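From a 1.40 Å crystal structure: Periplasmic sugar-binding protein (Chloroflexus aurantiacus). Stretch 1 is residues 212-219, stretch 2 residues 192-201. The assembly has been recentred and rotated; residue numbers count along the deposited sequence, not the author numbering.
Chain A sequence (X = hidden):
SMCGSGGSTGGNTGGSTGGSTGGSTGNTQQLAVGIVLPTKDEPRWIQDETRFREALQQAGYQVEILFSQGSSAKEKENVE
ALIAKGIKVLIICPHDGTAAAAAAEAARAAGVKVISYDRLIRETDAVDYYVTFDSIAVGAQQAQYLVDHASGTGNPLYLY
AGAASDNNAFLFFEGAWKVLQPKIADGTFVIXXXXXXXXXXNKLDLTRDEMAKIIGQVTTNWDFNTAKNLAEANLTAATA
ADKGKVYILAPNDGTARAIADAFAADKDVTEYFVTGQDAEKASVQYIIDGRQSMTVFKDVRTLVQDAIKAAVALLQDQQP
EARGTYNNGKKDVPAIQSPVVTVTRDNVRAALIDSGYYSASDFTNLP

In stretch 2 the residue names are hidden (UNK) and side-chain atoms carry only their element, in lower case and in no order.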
# COMPACT_ATOMS: atom_id res chain seq x y z
N ALA A 212 -1.85 -15.83 4.50
CA ALA A 212 -2.29 -15.99 3.12
C ALA A 212 -3.68 -16.61 3.04
O ALA A 212 -4.41 -16.35 2.12
CB ALA A 212 -1.29 -16.80 2.33
N LYS A 213 -4.03 -17.48 3.99
CA LYS A 213 -5.40 -18.07 4.04
C LYS A 213 -6.44 -17.00 4.37
O LYS A 213 -7.53 -17.00 3.81
CB LYS A 213 -5.51 -19.20 5.06
CG LYS A 213 -4.63 -20.40 4.73
CD LYS A 213 -4.99 -21.61 5.55
CE LYS A 213 -4.42 -21.52 6.93
NZ LYS A 213 -4.87 -22.71 7.70
N ILE A 214 -6.10 -16.10 5.28
CA ILE A 214 -7.00 -15.01 5.60
C ILE A 214 -7.14 -14.08 4.41
O ILE A 214 -8.26 -13.76 3.99
CB ILE A 214 -6.56 -14.21 6.86
CG1 ILE A 214 -6.51 -15.13 8.09
CG2 ILE A 214 -7.52 -13.05 7.10
CD1 ILE A 214 -5.82 -14.46 9.26
N ILE A 215 -5.99 -13.68 3.86
CA ILE A 215 -6.00 -12.75 2.73
C ILE A 215 -6.80 -13.35 1.59
O ILE A 215 -7.55 -12.66 0.94
CB ILE A 215 -4.57 -12.33 2.32
CG1 ILE A 215 -3.97 -11.49 3.45
CG2 ILE A 215 -4.53 -11.65 0.94
CD1 ILE A 215 -2.49 -11.28 3.33
N GLY A 216 -6.69 -14.65 1.37
CA GLY A 216 -7.46 -15.28 0.28
C GLY A 216 -8.96 -15.09 0.42
O GLY A 216 -9.68 -14.96 -0.56
N GLN A 217 -9.43 -15.12 1.66
CA GLN A 217 -10.86 -14.95 1.93
C GLN A 217 -11.33 -13.50 1.85
O GLN A 217 -12.52 -13.25 1.60
CB GLN A 217 -11.20 -15.47 3.32
CG GLN A 217 -11.18 -16.97 3.40
CD GLN A 217 -11.83 -17.44 4.68
OE1 GLN A 217 -11.61 -16.85 5.74
NE2 GLN A 217 -12.59 -18.50 4.60
N VAL A 218 -10.42 -12.56 2.09
CA VAL A 218 -10.78 -11.14 2.21
C VAL A 218 -10.08 -10.23 1.20
O VAL A 218 -10.12 -9.03 1.33
CB VAL A 218 -10.63 -10.59 3.66
CG1 VAL A 218 -11.38 -11.48 4.65
CG2 VAL A 218 -9.17 -10.42 4.08
N THR A 219 -9.49 -10.81 0.16
CA THR A 219 -8.69 -10.00 -0.76
C THR A 219 -9.56 -9.16 -1.66
O THR A 219 -10.56 -9.62 -2.21
CB THR A 219 -7.66 -10.82 -1.58
OG1 THR A 219 -6.85 -9.92 -2.33
CG2 THR A 219 -8.33 -11.81 -2.55
N UNK A 192 -16.56 -10.85 11.19
CA UNK A 192 -17.77 -11.25 10.48
C UNK A 192 -17.59 -11.78 9.08
O UNK A 192 -18.57 -12.29 8.51
n UNK A 192 -21.08 -10.85 14.66
c UNK A 192 -19.82 -10.52 12.60
c UNK A 192 -20.14 -9.94 13.96
c UNK A 192 -19.09 -9.51 11.75
c UNK A 192 -18.76 -10.09 10.40
N UNK A 193 -16.39 -11.69 8.51
CA UNK A 193 -16.19 -12.11 7.12
C UNK A 193 -14.96 -12.96 6.81
O UNK A 193 -14.45 -12.95 5.70
n UNK A 193 -14.57 -9.33 5.34
c UNK A 193 -14.96 -10.04 6.40
c UNK A 193 -16.18 -10.89 6.21
o UNK A 193 -14.38 -10.00 7.48
N UNK A 194 -14.48 -13.72 7.79
CA UNK A 194 -13.36 -14.60 7.51
C UNK A 194 -13.27 -15.72 8.53
O UNK A 194 -12.78 -15.54 9.64
o UNK A 194 -10.92 -14.75 7.38
c UNK A 194 -12.01 -13.85 7.48
N UNK A 195 -13.72 -16.89 8.13
CA UNK A 195 -13.61 -18.06 8.98
C UNK A 195 -12.16 -18.42 9.28
O UNK A 195 -11.83 -18.93 10.36
c UNK A 195 -14.32 -19.27 8.34
o UNK A 195 -13.73 -19.66 7.11
N UNK A 196 -11.27 -18.13 8.34
CA UNK A 196 -9.87 -18.45 8.56
C UNK A 196 -9.31 -17.55 9.66
O UNK A 196 -8.54 -18.03 10.51
c UNK A 196 -9.05 -18.28 7.28
c UNK A 196 -8.84 -20.66 6.27
o UNK A 196 -9.13 -21.51 5.40
o UNK A 196 -8.07 -20.91 7.19
c UNK A 196 -9.42 -19.25 6.14
N UNK A 197 -9.67 -16.26 9.63
CA UNK A 197 -9.22 -15.34 10.67
C UNK A 197 -9.79 -15.73 12.02
O UNK A 197 -9.08 -15.70 13.02
c UNK A 197 -9.60 -13.92 10.33
N UNK A 198 -11.06 -16.14 12.06
CA UNK A 198 -11.69 -16.57 13.32
C UNK A 198 -10.92 -17.75 13.91
O UNK A 198 -10.67 -17.83 15.12
c UNK A 198 -13.97 -15.63 12.84
c UNK A 198 -13.79 -17.57 14.38
c UNK A 198 -13.19 -16.89 13.15
N UNK A 199 -10.55 -18.71 13.07
CA UNK A 199 -9.83 -19.88 13.55
C UNK A 199 -8.44 -19.53 14.06
O UNK A 199 -7.89 -20.26 14.89
c UNK A 199 -9.75 -20.95 12.48
N UNK A 200 -7.90 -18.40 13.57
CA UNK A 200 -6.61 -17.88 13.96
C UNK A 200 -6.63 -16.79 15.03
O UNK A 200 -5.56 -16.26 15.38
c UNK A 200 -5.27 -18.57 11.86
c UNK A 200 -4.10 -19.28 12.52
c UNK A 200 -4.88 -18.10 10.46
c UNK A 200 -5.79 -17.38 12.73
N UNK A 201 -7.81 -16.47 15.56
CA UNK A 201 -7.93 -15.20 16.32
C UNK A 201 -7.31 -15.23 17.72
O UNK A 201 -7.29 -14.22 18.38
c UNK A 201 -9.36 -14.71 16.40
c UNK A 201 -11.70 -15.11 17.18
o UNK A 201 -12.11 -14.67 16.11
n UNK A 201 -12.47 -15.26 18.24
c UNK A 201 -10.24 -15.50 17.35
O HOH W 1 -14.92 -12.62 3.04

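Position 192 carries four carbons in a row ending in a nitrogen and lies out of reach of stretch 1; the unbranched chain is that of lysine. The long amine of K192 suits a place where it finds a hydrogen-bonding partner elsewhere in the structure.

At position 193 two carbons are followed by one oxygen and one nitrogen, a short amide. The side chain leaves sideways but its end comes nearer, its nitrogen 3.9 Å from V218 CG1. This is asparagine, whose amide suits the site because both its polar atoms are satisfied elsewhere. A water donates to N193 O (2.7 Å) and to Q217 O (2.9 Å), tying the two backbones together.

Position 194 has one carbon and one oxygen, and the oxygen lies 2.8 Å from Q217 OE1: serine. S194 precedes the helix as its N-cap: its OG accepts from the backbone N of position 197 at 3.0 Å and donates to Q217 OE1. A short hydroxyl that can both give and accept suits this buried place.

Position 195 again shows one carbon and one oxygen, the oxygen 3.0 Å from Q217 NE2, a second serine. The hydroxyl suits its place because S195 OG accepts from Q217 NE2, nearly straight at 174°.

At position 196 three carbons end in two oxygens. The CA-to-CB bond points toward stretch 1, and one oxygen lies 3.6 Å from K213 CD. This is glutamate, and its carboxylate suits a place facing a lysine: E196 OE1 forms a long salt bridge with K213 NZ (3.7 Å).

The single carbon of position 197 lies 3.9 Å from I214 CG2, so the residue is alanine. A197 suits a buried setting with its small apolar side chain.

Position 198, one carbon bearing two more, does not touch stretch 1 and is valine. Position 199, with one carbon and no contact, is alanine. Both are exposed, and this contact places no demand on either side chain.

Position 200 has four carbons forked at the second, one branch end 3.9 Å from I214 CD1, the mark of leucine. L200 suits its place by extending the apolar patch.

Position 201, three carbons ending in one oxygen and one nitrogen, makes no contact with stretch 1. It is glutamine, and the contact asks nothing of it.

The two helices run roughly antiparallel, at 148°, with their axes 8.4 Å apart at closest approach. Q217 reads the start of the opposing helix: OE1 accepts from S194 OG and from E196 N (2.9 Å), while NE2 donates to S195 OG, so both ends of one amide are used. Beside this polar clasp, I214 packs against A197 and L200, and the K213–E196 pair adds a long salt bridge.

Stretch 2 (192-201) KNSSEAVALQ
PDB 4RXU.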